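Local coordinates for protein putative D-lactate dehydrogenase (PDB 4ZGS) that probably reduces pyruvate to D-lactate with an NAD cofactor, as a pyruvate reductase of the D-isomer specific 2-hydroxyacid dehydrogenase family from a green alga, at residues I38-T43 with Y62-P67; L68-A73 with N87-A92; Q74-Y79 with K96-A101; Y79-L84 with L105-C110. One frame throughout, in Å; residues are numbered along the deposited sequence.

Contact 1: I38-T43 with Y62-P67; sequences ICYSTT and YFVEPP
Ile38 and Cys39 run parallel to Tyr62 and Phe63 as the paired strands of a beta-alpha-beta unit, strand 36-39, helix 44-57 and strand 60-63. Tyr62 O takes the amide of Cys39 at 2.7 Å, with a C=O...N angle of 177°, and Cys39 O in turn accepts from Val64 N at 2.9 Å. Past the strands the pairing continues irregularly: Thr42 N reaches Val64 O at 3.0 Å, and Ser41 N reaches Pro66 O from above the carbonyl plane. The two sheet faces carry different contacts. On the Ile38 and Tyr62 face the side chains point the same way, and Ile38 CD1 touches both Tyr62 CD2 and Val64 CG1, 3.7 Å from each; CG1 of Ile38 is anti to the backbone N (chi1 -180°), which sets it 4.0 Å from Val64 CG1. On the other face Cys39 SG makes an oblique sulfur-aromatic contact with the Phe63 ring, 4.8 Å from its centroid. Farther out, helix 44-57 packs on Cys39 and Phe63 through Met54, Lys47 forms a salt bridge with Glu65, and Tyr62 of a second subunit packs on Tyr62. At the Phe63 ring edge, in its plane, Thr42 OG1 stands 3.5 Å from CD1.

Contact 2: L68-A73 with N87-A92; sequences LDKDTA and NDRADA
Leu68 and Arg89 are joined by one backbone bond between two irregular segments, Arg89 N to Leu68 O at 3.1 Å, with an N-H...O angle of 149°. Beside it, the carboxylate of Asp88 receives Leu68 N on the anti side of OD1 at 3.0 Å, 25° out of the carboxylate plane. The same OD1 is bonded to Ser41 OG, while OD2 takes the amide of Phe85, so both oxygens are engaged. An alanine here would probably leave the Leu68 and Phe85 amides and the Ser41 hydroxyl without this carboxylate, while the Arg89-Leu68 bond remains. Leu68 points toward the other segment and lays CD2 against Arg89 O. The outer side is charged: Asp69 OD1 sits over one face of the Arg89 guanidinium, 4.1 Å from NE, where no N-H points at it, so the attraction is electrostatic only. Lys70 NZ approaches the edge of that group, 3.3 Å from Arg89 NH1, and a water that accepts from both, at 3.0 Å from Lys70 NZ, probably eases the repulsion. This is loop-to-loop packing at the C-terminal ends of strands 60-63 and 81-84 in a parallel alpha/beta domain, with Asp91 as N-cap of helix 92-101.

Contact 3: Q74-Y79 with K96-A101; sequences QLARGY and KELAKA
Gly78 and Ala101 supply the hydrogen bond that joins the two segments: Gly78 N donates to Ala101 O at 3.0 Å, nearly straight at 168°. The acceptor lies near the C-terminal end of helix 92-101, so the loop amide takes up a carbonyl of its last part. A second backbone bond shapes the donor side. Residues Ala76 to Tyr79 form a type II beta turn, closed by Tyr79 N to Ala76 O at 3.0 Å, and the turn presents the Gly78 amide to the helix. At its backbone angles of 95° and -20°, a side chain on Gly78 would press on the carbonyl oxygen of the preceding residue, a strain that glycine avoids.

The apolar contacts are made by methyl groups. Ala76 points toward the helix, and its CB lies 3.6 Å from Leu98 CD2 and 4.2 Å from Ala101 CB. Ala101 also points toward the loop, and its CB rests against the backbone of Ala76, 3.5 Å from Ala76 O and 3.7 Å from Arg77 N.

Beyond the segments, Tyr40 and Ile38 pack on Ala76, Leu98 also meets Ala73 and Val103, and the Tyr79 ring makes a cation-pi contact with Arg36. The backbones come closest at the CA atoms of Arg77 and Ala101, 4.1 Å apart. The chemistry is thus one directional backbone bond flanked by small methyl contacts, which is consistent with the small side chains of Ala76 and Ala101 allowing the loop to come this near the helix.

Contact 4: Y79-L84 with L105-C110; sequences YDVAVL and LIALRC
Leu84 O accepts the amide of Arg109 at 2.9 Å, with the donor almost in line with the carbonyl bond, and the CA of Leu108 also comes to 3.2 Å of this oxygen in a CA-H...O contact. Three more bonds continue the parallel ladder: Ala82 N to Leu105 O, Ala107 N to Ala82 O and Leu84 N to Ala107 O, each 2.9 Å. Both strands advance in step, and the axes of strand segments 81-84 and 105-108 are turned 23° to each other. On one face Val81 and Leu105 point the same way, with Val81 CG2 4.1 Å from Leu105 CD2. On the other, Leu84 reaches obliquely over Ile106, CD2 to CG2 3.4 Å, while its CB meets Leu108 CD1 at 3.9 Å. The Arg109 side chain packs on Phe85 and on Ile347 of helix 341-359. An alanine here would keep the Arg109 N to Leu84 O bond but is likely to lose that packing. Strand 36-39 pairs with strand 81-84 on its far side from strand 105-108, which strand 127-129 borders in turn, while Ile355 of helix 341-359 packs on Val81 and Ala107, and helix 92-101 makes the crossover between the two strands.

Contacts 1 and 4 belong to one five-stranded parallel sheet, ordered 60-63, 36-39, 81-84, 105-108, 127-129; their centres are about 11 Å apart, and strands 36-39 and 81-84 join them through backbone bonds of Ile38 with Val81 and Val83. Contacts 2 and 3 lie in the connections of that sheet, also about 11 Å apart. Along the chain contact 1 closes first, after which contacts 2, 3 and 4 interleave, their segments alternating. Leu98 of contact 3 touches both Leu68 of contact 2 and Ile106 of contact 4, and Tyr40 OH bonds to Thr72 O between contacts 1 and 2. All four lie in one alpha/beta domain built around this sheet, separate from the six-stranded sheet of the Rossmann-type NAD-binding domain.

Contact 1: I38-T43 with Y62-P67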
loop_
_atom_site.group_PDB
_atom_site.type_symbol
_atom_site.label_atom_id
_atom_site.label_comp_id
_atom_site.label_asym_id
_atom_site.label_seq_id
_atom_site.Cartn_x
_atom_site.Cartn_y
_atom_site.Cartn_z
ATOM N N ILE A 38 28.380 20.888 -15.627
ATOM C CA ILE A 38 28.051 20.058 -14.484
ATOM C C ILE A 38 26.540 20.132 -14.188
ATOM O O ILE A 38 25.982 21.222 -14.201
ATOM C CB ILE A 38 28.913 20.466 -13.231
ATOM C CG1 ILE A 38 28.581 19.587 -12.007
ATOM C CG2 ILE A 38 28.740 21.937 -12.887
ATOM C CD1 ILE A 38 29.643 19.658 -10.879
ATOM N N CYS A 39 25.889 18.985 -13.947
ATOM C CA CYS A 39 24.445 18.959 -13.592
ATOM C C CYS A 39 24.183 18.406 -12.192
ATOM O O CYS A 39 24.517 17.257 -11.878
ATOM C CB CYS A 39 23.618 18.132 -14.589
ATOM S SG CYS A 39 23.494 18.910 -16.227
ATOM N N TYR A 40 23.598 19.249 -11.355
ATOM C CA TYR A 40 23.214 18.861 -10.017
ATOM C C TYR A 40 21.860 18.147 -9.910
ATOM O O TYR A 40 20.985 18.291 -10.765
ATOM C CB TYR A 40 23.270 20.099 -9.139
ATOM C CG TYR A 40 24.700 20.539 -8.961
ATOM C CD1 TYR A 40 25.300 21.381 -9.879
ATOM C CD2 TYR A 40 25.459 20.085 -7.896
ATOM C CE1 TYR A 40 26.632 21.782 -9.735
ATOM C CE2 TYR A 40 26.779 20.480 -7.734
ATOM C CZ TYR A 40 27.372 21.333 -8.661
ATOM O OH TYR A 40 28.693 21.743 -8.518
ATOM N N SER A 41 21.690 17.362 -8.857
ATOM C CA SER A 41 20.432 16.620 -8.670
ATOM C C SER A 41 20.130 15.673 -9.829
ATOM O O SER A 41 19.002 15.639 -10.311
ATOM C CB SER A 41 19.242 17.575 -8.491
ATOM O OG SER A 41 19.441 18.418 -7.373
ATOM N N THR A 42 21.103 14.860 -10.241
ATOM C CA THR A 42 20.817 13.967 -11.345
ATOM C C THR A 42 20.257 12.705 -10.753
ATOM O O THR A 42 20.997 11.789 -10.386
ATOM C CB THR A 42 22.092 13.619 -12.160
ATOM O OG1 THR A 42 22.737 14.816 -12.610
ATOM C CG2 THR A 42 21.758 12.753 -13.352
ATOM N N THR A 43 18.930 12.609 -10.808
ATOM C CA THR A 43 18.217 11.449 -10.296
ATOM C C THR A 43 17.921 10.609 -11.518
ATOM O O THR A 43 18.365 10.948 -12.613
ATOM C CB THR A 43 16.929 11.833 -9.521
ATOM O OG1 THR A 43 16.180 12.794 -10.271
ATOM C CG2 THR A 43 17.275 12.471 -8.199
ATOM N N TYR A 62 29.529 16.504 -16.587
ATOM C CA TYR A 62 29.593 15.902 -15.257
ATOM C C TYR A 62 28.198 15.804 -14.606
ATOM O O TYR A 62 27.516 16.820 -14.386
ATOM C CB TYR A 62 30.520 16.726 -14.373
ATOM C CG TYR A 62 30.869 16.092 -13.037
ATOM C CD1 TYR A 62 30.395 14.834 -12.680
ATOM C CD2 TYR A 62 31.645 16.788 -12.110
ATOM C CE1 TYR A 62 30.712 14.286 -11.451
ATOM C CE2 TYR A 62 31.955 16.265 -10.902
ATOM C CZ TYR A 62 31.496 15.011 -10.565
ATOM O OH TYR A 62 31.834 14.504 -9.324
ATOM N N PHE A 63 27.749 14.587 -14.322
ATOM C CA PHE A 63 26.441 14.428 -13.668
ATOM C C PHE A 63 26.577 14.056 -12.184
ATOM O O PHE A 63 27.029 12.959 -11.853
ATOM C CB PHE A 63 25.606 13.387 -14.422
ATOM C CG PHE A 63 25.133 13.848 -15.785
ATOM C CD1 PHE A 63 23.991 14.638 -15.905
ATOM C CD2 PHE A 63 25.869 13.553 -16.938
ATOM C CE1 PHE A 63 23.555 15.082 -17.173
ATOM C CE2 PHE A 63 25.457 14.012 -18.203
ATOM C CZ PHE A 63 24.302 14.777 -18.319
ATOM N N VAL A 64 26.231 14.996 -11.299
ATOM C CA VAL A 64 26.289 14.776 -9.850
ATOM C C VAL A 64 24.901 14.461 -9.272
ATOM O O VAL A 64 23.938 15.208 -9.498
ATOM C CB VAL A 64 26.928 15.987 -9.098
ATOM C CG1 VAL A 64 28.280 16.368 -9.711
ATOM C CG2 VAL A 64 25.987 17.181 -9.054
ATOM N N GLU A 65 24.784 13.335 -8.563
ATOM C CA GLU A 65 23.475 12.944 -8.053
ATOM C C GLU A 65 22.941 13.814 -6.915
ATOM O O GLU A 65 21.811 14.277 -6.998
ATOM C CB GLU A 65 23.472 11.470 -7.663
ATOM C CG GLU A 65 24.037 10.592 -8.773
ATOM C CD GLU A 65 23.874 9.100 -8.511
ATOM O OE1 GLU A 65 23.516 8.712 -7.374
ATOM O OE2 GLU A 65 24.083 8.311 -9.459
ATOM N N PRO A 66 23.751 14.095 -5.882
ATOM C CA PRO A 66 23.178 14.973 -4.854
ATOM C C PRO A 66 22.856 16.377 -5.380
ATOM O O PRO A 66 23.375 16.785 -6.406
ATOM C CB PRO A 66 24.277 15.030 -3.777
ATOM C CG PRO A 66 25.540 14.638 -4.469
ATOM C CD PRO A 66 25.099 13.626 -5.513
ATOM N N PRO A 67 21.955 17.092 -4.692
ATOM C CA PRO A 67 21.610 18.462 -5.078
ATOM C C PRO A 67 22.784 19.374 -4.833
ATOM O O PRO A 67 23.837 18.937 -4.367
ATOM C CB PRO A 67 20.454 18.823 -4.148
ATOM C CG PRO A 67 20.660 17.931 -2.934
ATOM C CD PRO A 67 21.230 16.650 -3.480
#

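Contact 2: L68-A73 with N87-A92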
loop_
_atom_site.group_PDB
_atom_site.type_symbol
_atom_site.label_atom_id
_atom_site.label_comp_id
_atom_site.label_asym_id
_atom_site.label_seq_id
_atom_site.Cartn_x
_atom_site.Cartn_y
_atom_site.Cartn_z
ATOM N N LEU A 68 22.586 20.652 -5.107
ATOM C CA LEU A 68 23.659 21.604 -4.957
ATOM C C LEU A 68 23.658 22.281 -3.584
ATOM O O LEU A 68 22.642 22.795 -3.131
ATOM C CB LEU A 68 23.594 22.639 -6.080
ATOM C CG LEU A 68 24.435 23.908 -5.981
ATOM C CD1 LEU A 68 25.919 23.568 -6.042
ATOM C CD2 LEU A 68 24.031 24.786 -7.151
ATOM N N ASP A 69 24.835 22.276 -2.957
ATOM C CA ASP A 69 25.105 22.947 -1.682
ATOM C C ASP A 69 26.330 23.801 -1.784
ATOM O O ASP A 69 26.878 24.046 -2.856
ATOM C CB ASP A 69 25.384 21.966 -0.532
ATOM C CG ASP A 69 24.269 21.039 -0.293
ATOM O OD1 ASP A 69 23.119 21.469 -0.494
ATOM O OD2 ASP A 69 24.538 19.881 0.082
ATOM N N LYS A 70 26.768 24.206 -0.608
ATOM C CA LYS A 70 27.948 25.004 -0.430
ATOM C C LYS A 70 29.087 24.013 -0.618
ATOM O O LYS A 70 30.075 24.275 -1.316
ATOM C CB LYS A 70 27.959 25.644 0.971
ATOM C CG LYS A 70 26.812 26.634 1.228
ATOM C CD LYS A 70 26.847 27.256 2.639
ATOM C CE LYS A 70 26.659 26.211 3.750
ATOM N NZ LYS A 70 25.273 25.635 3.817
ATOM N N ASP A 71 28.916 22.860 0.023
ATOM C CA ASP A 71 29.746 21.671 -0.169
ATOM C C ASP A 71 29.758 20.961 -1.534
ATOM O O ASP A 71 30.790 20.419 -1.927
ATOM C CB ASP A 71 29.356 20.659 0.903
ATOM C CG ASP A 71 29.730 21.127 2.298
ATOM O OD1 ASP A 71 30.602 22.015 2.414
ATOM O OD2 ASP A 71 29.144 20.618 3.272
ATOM N N THR A 72 28.659 20.972 -2.281
ATOM C CA THR A 72 28.710 20.280 -3.568
ATOM C C THR A 72 28.974 21.233 -4.720
ATOM O O THR A 72 29.050 20.828 -5.881
ATOM C CB THR A 72 27.405 19.520 -3.836
ATOM O OG1 THR A 72 26.294 20.413 -3.719
ATOM C CG2 THR A 72 27.262 18.366 -2.839
ATOM N N ALA A 73 29.238 22.484 -4.380
ATOM C CA ALA A 73 29.518 23.491 -5.386
ATOM C C ALA A 73 30.981 23.373 -5.761
ATOM O O ALA A 73 31.393 23.653 -6.874
ATOM C CB ALA A 73 29.212 24.874 -4.856
ATOM N N ASN A 87 14.884 22.316 -6.904
ATOM C CA ASN A 87 15.327 21.849 -5.582
ATOM C C ASN A 87 16.791 22.148 -5.196
ATOM O O ASN A 87 17.193 21.853 -4.081
ATOM C CB ASN A 87 15.084 20.338 -5.435
ATOM C CG ASN A 87 15.874 19.504 -6.442
ATOM O OD1 ASN A 87 16.378 20.011 -7.453
ATOM N ND2 ASN A 87 15.988 18.205 -6.158
ATOM N N ASP A 88 17.608 22.610 -6.144
ATOM C CA ASP A 88 19.043 22.913 -5.919
ATOM C C ASP A 88 19.295 24.249 -5.214
ATOM O O ASP A 88 18.544 25.183 -5.422
ATOM C CB ASP A 88 19.766 22.874 -7.255
ATOM C CG ASP A 88 19.889 21.464 -7.793
ATOM O OD1 ASP A 88 20.374 20.566 -7.060
ATOM O OD2 ASP A 88 19.433 21.239 -8.939
ATOM N N ARG A 89 20.345 24.383 -4.402
ATOM C CA ARG A 89 20.554 25.699 -3.779
ATOM C C ARG A 89 21.444 26.598 -4.608
ATOM O O ARG A 89 22.571 26.216 -4.927
ATOM C CB ARG A 89 21.252 25.594 -2.405
ATOM C CG ARG A 89 20.509 25.134 -1.176
ATOM C CD ARG A 89 21.425 25.061 0.054
ATOM N NE ARG A 89 20.731 24.351 1.130
ATOM C CZ ARG A 89 21.239 24.021 2.329
ATOM N NH1 ARG A 89 22.501 24.333 2.692
ATOM N NH2 ARG A 89 20.462 23.361 3.200
ATOM N N ALA A 90 20.937 27.770 -4.991
ATOM C CA ALA A 90 21.815 28.920 -5.126
ATOM C C ALA A 90 21.238 30.018 -4.247
ATOM O O ALA A 90 20.432 30.818 -4.706
ATOM C CB ALA A 90 21.928 29.383 -6.572
ATOM N N ASP A 91 21.727 30.125 -3.021
ATOM C CA ASP A 91 21.422 31.265 -2.175
ATOM C C ASP A 91 22.678 32.097 -2.299
ATOM O O ASP A 91 23.584 31.690 -3.017
ATOM C CB ASP A 91 21.065 30.863 -0.737
ATOM C CG ASP A 91 22.145 30.033 -0.056
ATOM O OD1 ASP A 91 23.271 29.948 -0.576
ATOM O OD2 ASP A 91 21.862 29.471 1.027
ATOM N N ALA A 92 22.790 33.203 -1.584
ATOM C CA ALA A 92 23.923 34.086 -1.821
ATOM C C ALA A 92 25.280 33.399 -1.618
ATOM O O ALA A 92 26.261 33.762 -2.266
ATOM C CB ALA A 92 23.813 35.310 -0.943
HETATM O O HOH W 1 24.264 24.979 1.032
#

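Contact 3: Q74-Y79 with K96-A101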
loop_
_atom_site.group_PDB
_atom_site.type_symbol
_atom_site.label_atom_id
_atom_site.label_comp_id
_atom_site.label_asym_id
_atom_site.label_seq_id
_atom_site.Cartn_x
_atom_site.Cartn_y
_atom_site.Cartn_z
ATOM N N GLN A 74 31.750 22.901 -4.803
ATOM C CA GLN A 74 33.166 22.697 -4.974
ATOM C C GLN A 74 33.422 21.616 -6.010
ATOM O O GLN A 74 34.557 21.423 -6.467
ATOM C CB GLN A 74 33.762 22.353 -3.616
ATOM C CG GLN A 74 33.466 23.478 -2.621
ATOM C CD GLN A 74 33.809 23.134 -1.186
ATOM O OE1 GLN A 74 33.815 21.964 -0.795
ATOM N NE2 GLN A 74 34.089 24.157 -0.386
ATOM N N LEU A 75 32.348 20.931 -6.382
ATOM C CA LEU A 75 32.379 19.915 -7.428
ATOM C C LEU A 75 32.450 20.531 -8.829
ATOM O O LEU A 75 32.826 19.860 -9.791
ATOM C CB LEU A 75 31.132 19.017 -7.344
ATOM C CG LEU A 75 31.032 17.923 -6.271
ATOM C CD1 LEU A 75 29.595 17.347 -6.223
ATOM C CD2 LEU A 75 32.089 16.819 -6.430
ATOM N N ALA A 76 32.110 21.816 -8.919
ATOM C CA ALA A 76 31.929 22.509 -10.191
ATOM C C ALA A 76 33.214 23.156 -10.657
ATOM O O ALA A 76 33.217 23.920 -11.624
ATOM C CB ALA A 76 30.824 23.548 -10.083
ATOM N N ARG A 77 34.297 22.855 -9.948
ATOM C CA ARG A 77 35.615 23.415 -10.227
ATOM C C ARG A 77 36.065 23.089 -11.656
ATOM O O ARG A 77 36.171 21.918 -12.041
ATOM C CB ARG A 77 36.625 22.847 -9.245
ATOM C CG ARG A 77 37.981 23.471 -9.261
ATOM C CD ARG A 77 38.863 22.561 -8.443
ATOM N NE ARG A 77 38.355 22.349 -7.089
ATOM C CZ ARG A 77 38.902 21.502 -6.221
ATOM N NH1 ARG A 77 39.968 20.793 -6.573
ATOM N NH2 ARG A 77 38.377 21.350 -5.011
ATOM N N GLY A 78 36.353 24.119 -12.440
ATOM C CA GLY A 78 36.803 23.893 -13.796
ATOM C C GLY A 78 35.660 23.955 -14.789
ATOM O O GLY A 78 35.881 24.115 -15.977
ATOM N N TYR A 79 34.434 23.788 -14.311
ATOM C CA TYR A 79 33.283 23.767 -15.204
ATOM C C TYR A 79 32.714 25.135 -15.592
ATOM O O TYR A 79 32.814 26.122 -14.860
ATOM C CB TYR A 79 32.183 22.887 -14.622
ATOM C CG TYR A 79 32.561 21.430 -14.663
ATOM C CD1 TYR A 79 32.160 20.623 -15.720
ATOM C CD2 TYR A 79 33.348 20.864 -13.674
ATOM C CE1 TYR A 79 32.513 19.291 -15.776
ATOM C CE2 TYR A 79 33.690 19.530 -13.720
ATOM C CZ TYR A 79 33.271 18.755 -14.770
ATOM O OH TYR A 79 33.619 17.436 -14.821
ATOM N N LYS A 96 28.713 32.089 -4.515
ATOM C CA LYS A 96 30.047 32.599 -4.283
ATOM C C LYS A 96 31.027 31.503 -4.645
ATOM O O LYS A 96 32.044 31.757 -5.279
ATOM C CB LYS A 96 30.233 33.029 -2.821
ATOM C CG LYS A 96 31.538 33.770 -2.552
ATOM C CD LYS A 96 31.629 34.291 -1.111
ATOM C CE LYS A 96 32.919 35.076 -0.886
ATOM N NZ LYS A 96 33.037 35.636 0.491
ATOM N N GLU A 97 30.687 30.265 -4.311
ATOM C CA GLU A 97 31.624 29.186 -4.565
ATOM C C GLU A 97 31.601 28.699 -6.002
ATOM O O GLU A 97 32.640 28.322 -6.543
ATOM C CB GLU A 97 31.320 28.012 -3.622
ATOM C CG GLU A 97 31.563 28.365 -2.174
ATOM C CD GLU A 97 32.937 28.923 -1.983
ATOM O OE1 GLU A 97 33.878 28.318 -2.529
ATOM O OE2 GLU A 97 33.077 29.981 -1.332
ATOM N N LEU A 98 30.456 28.851 -6.658
ATOM C CA LEU A 98 30.366 28.527 -8.075
ATOM C C LEU A 98 31.130 29.523 -8.911
ATOM O O LEU A 98 31.743 29.147 -9.906
ATOM C CB LEU A 98 28.911 28.471 -8.554
ATOM C CG LEU A 98 28.088 27.282 -8.073
ATOM C CD1 LEU A 98 26.652 27.318 -8.622
ATOM C CD2 LEU A 98 28.803 26.006 -8.477
ATOM N N ALA A 99 31.110 30.784 -8.501
ATOM C CA ALA A 99 31.842 31.801 -9.231
ATOM C C ALA A 99 33.335 31.483 -9.267
ATOM O O ALA A 99 33.953 31.493 -10.335
ATOM C CB ALA A 99 31.608 33.183 -8.608
ATOM N N LYS A 100 33.890 31.133 -8.110
ATOM C CA LYS A 100 35.318 30.856 -7.983
ATOM C C LYS A 100 35.699 29.517 -8.587
ATOM O O LYS A 100 36.862 29.284 -8.922
ATOM C CB LYS A 100 35.717 30.894 -6.515
ATOM C CG LYS A 100 34.851 31.840 -5.717
ATOM C CD LYS A 100 34.987 33.274 -6.219
ATOM C CE LYS A 100 36.268 33.928 -5.733
ATOM N NZ LYS A 100 36.281 35.373 -6.079
ATOM N N ALA A 101 34.708 28.643 -8.734
ATOM C CA ALA A 101 34.904 27.403 -9.464
ATOM C C ALA A 101 35.112 27.703 -10.945
ATOM O O ALA A 101 35.752 26.932 -11.660
ATOM C CB ALA A 101 33.704 26.462 -9.259
#

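Contact 4: Y79-L84 with L105-C110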
loop_
_atom_site.group_PDB
_atom_site.type_symbol
_atom_site.label_atom_id
_atom_site.label_comp_id
_atom_site.label_asym_id
_atom_site.label_seq_id
_atom_site.Cartn_x
_atom_site.Cartn_y
_atom_site.Cartn_z
ATOM N N TYR A 79 34.434 23.788 -14.311
ATOM C CA TYR A 79 33.283 23.767 -15.204
ATOM C C TYR A 79 32.714 25.135 -15.592
ATOM O O TYR A 79 32.814 26.122 -14.860
ATOM C CB TYR A 79 32.183 22.887 -14.622
ATOM C CG TYR A 79 32.561 21.430 -14.663
ATOM C CD1 TYR A 79 32.160 20.623 -15.720
ATOM C CD2 TYR A 79 33.348 20.864 -13.674
ATOM C CE1 TYR A 79 32.513 19.291 -15.776
ATOM C CE2 TYR A 79 33.690 19.530 -13.720
ATOM C CZ TYR A 79 33.271 18.755 -14.770
ATOM O OH TYR A 79 33.619 17.436 -14.821
ATOM N N ASP A 80 32.173 25.174 -16.800
ATOM C CA ASP A 80 31.674 26.404 -17.388
ATOM C C ASP A 80 30.239 26.757 -17.043
ATOM O O ASP A 80 29.917 27.919 -16.791
ATOM C CB ASP A 80 31.844 26.298 -18.895
ATOM C CG ASP A 80 33.289 26.071 -19.270
ATOM O OD1 ASP A 80 34.138 26.902 -18.879
ATOM O OD2 ASP A 80 33.578 25.040 -19.913
ATOM N N VAL A 81 29.385 25.738 -17.024
ATOM C CA VAL A 81 27.959 25.926 -16.798
ATOM C C VAL A 81 27.421 24.874 -15.848
ATOM O O VAL A 81 27.737 23.681 -15.961
ATOM C CB VAL A 81 27.155 25.902 -18.124
ATOM C CG1 VAL A 81 27.672 24.820 -19.041
ATOM C CG2 VAL A 81 25.662 25.740 -17.858
ATOM N N ALA A 82 26.628 25.336 -14.889
ATOM C CA ALA A 82 26.004 24.450 -13.916
ATOM C C ALA A 82 24.525 24.279 -14.271
ATOM O O ALA A 82 23.801 25.262 -14.401
ATOM C CB ALA A 82 26.173 25.006 -12.489
ATOM N N VAL A 83 24.083 23.043 -14.478
ATOM C CA VAL A 83 22.663 22.828 -14.695
ATOM C C VAL A 83 21.962 22.415 -13.404
ATOM O O VAL A 83 22.286 21.399 -12.776
ATOM C CB VAL A 83 22.394 21.786 -15.776
ATOM C CG1 VAL A 83 20.890 21.704 -16.019
ATOM C CG2 VAL A 83 23.098 22.166 -17.070
ATOM N N LEU A 84 20.946 23.199 -13.066
ATOM C CA LEU A 84 20.269 23.156 -11.782
ATOM C C LEU A 84 18.767 23.002 -11.983
ATOM O O LEU A 84 18.237 23.248 -13.064
ATOM C CB LEU A 84 20.531 24.450 -10.999
ATOM C CG LEU A 84 21.837 24.738 -10.267
ATOM C CD1 LEU A 84 23.013 24.270 -11.082
ATOM C CD2 LEU A 84 21.938 26.231 -9.989
ATOM N N LEU A 105 27.697 30.451 -16.159
ATOM C CA LEU A 105 26.293 30.319 -16.548
ATOM C C LEU A 105 25.573 29.273 -15.722
ATOM O O LEU A 105 26.060 28.153 -15.529
ATOM C CB LEU A 105 26.169 29.968 -18.031
ATOM C CG LEU A 105 24.731 29.775 -18.498
ATOM C CD1 LEU A 105 24.039 31.128 -18.512
ATOM C CD2 LEU A 105 24.705 29.152 -19.871
ATOM N N ILE A 106 24.398 29.641 -15.239
ATOM C CA ILE A 106 23.561 28.680 -14.571
ATOM C C ILE A 106 22.341 28.434 -15.427
ATOM O O ILE A 106 21.593 29.369 -15.719
ATOM C CB ILE A 106 23.148 29.178 -13.160
ATOM C CG1 ILE A 106 24.313 29.035 -12.179
ATOM C CG2 ILE A 106 21.909 28.419 -12.640
ATOM C CD1 ILE A 106 24.064 29.693 -10.848
ATOM N N ALA A 107 22.127 27.181 -15.825
ATOM C CA ALA A 107 20.929 26.825 -16.603
ATOM C C ALA A 107 19.964 26.005 -15.770
ATOM O O ALA A 107 20.287 24.908 -15.313
ATOM C CB ALA A 107 21.296 26.053 -17.861
ATOM N N LEU A 108 18.776 26.553 -15.565
ATOM C CA LEU A 108 17.721 25.844 -14.886
ATOM C C LEU A 108 17.016 24.940 -15.900
ATOM O O LEU A 108 16.646 25.388 -16.978
ATOM C CB LEU A 108 16.714 26.823 -14.269
ATOM C CG LEU A 108 16.953 27.687 -13.012
ATOM C CD1 LEU A 108 17.597 26.904 -11.838
ATOM C CD2 LEU A 108 17.721 28.937 -13.319
ATOM N N ARG A 109 16.812 23.685 -15.520
ATOM C CA ARG A 109 16.104 22.665 -16.290
ATOM C C ARG A 109 14.636 22.858 -15.974
ATOM O O ARG A 109 13.856 21.904 -16.024
ATOM C CB ARG A 109 16.498 21.235 -15.913
ATOM C CG ARG A 109 17.929 20.825 -15.951
ATOM C CD ARG A 109 18.286 20.049 -14.663
ATOM N NE ARG A 109 17.225 19.124 -14.353
ATOM C CZ ARG A 109 17.058 18.485 -13.201
ATOM N NH1 ARG A 109 17.927 18.614 -12.205
ATOM N NH2 ARG A 109 16.001 17.697 -13.060
ATOM N N CYS A 110 14.308 24.020 -15.426
ATOM C CA CYS A 110 12.948 24.311 -14.972
ATOM C C CYS A 110 12.570 25.769 -15.261
ATOM O O CYS A 110 13.376 26.525 -15.758
ATOM C CB CYS A 110 12.843 24.042 -13.469
ATOM S SG CYS A 110 14.119 24.979 -12.547
#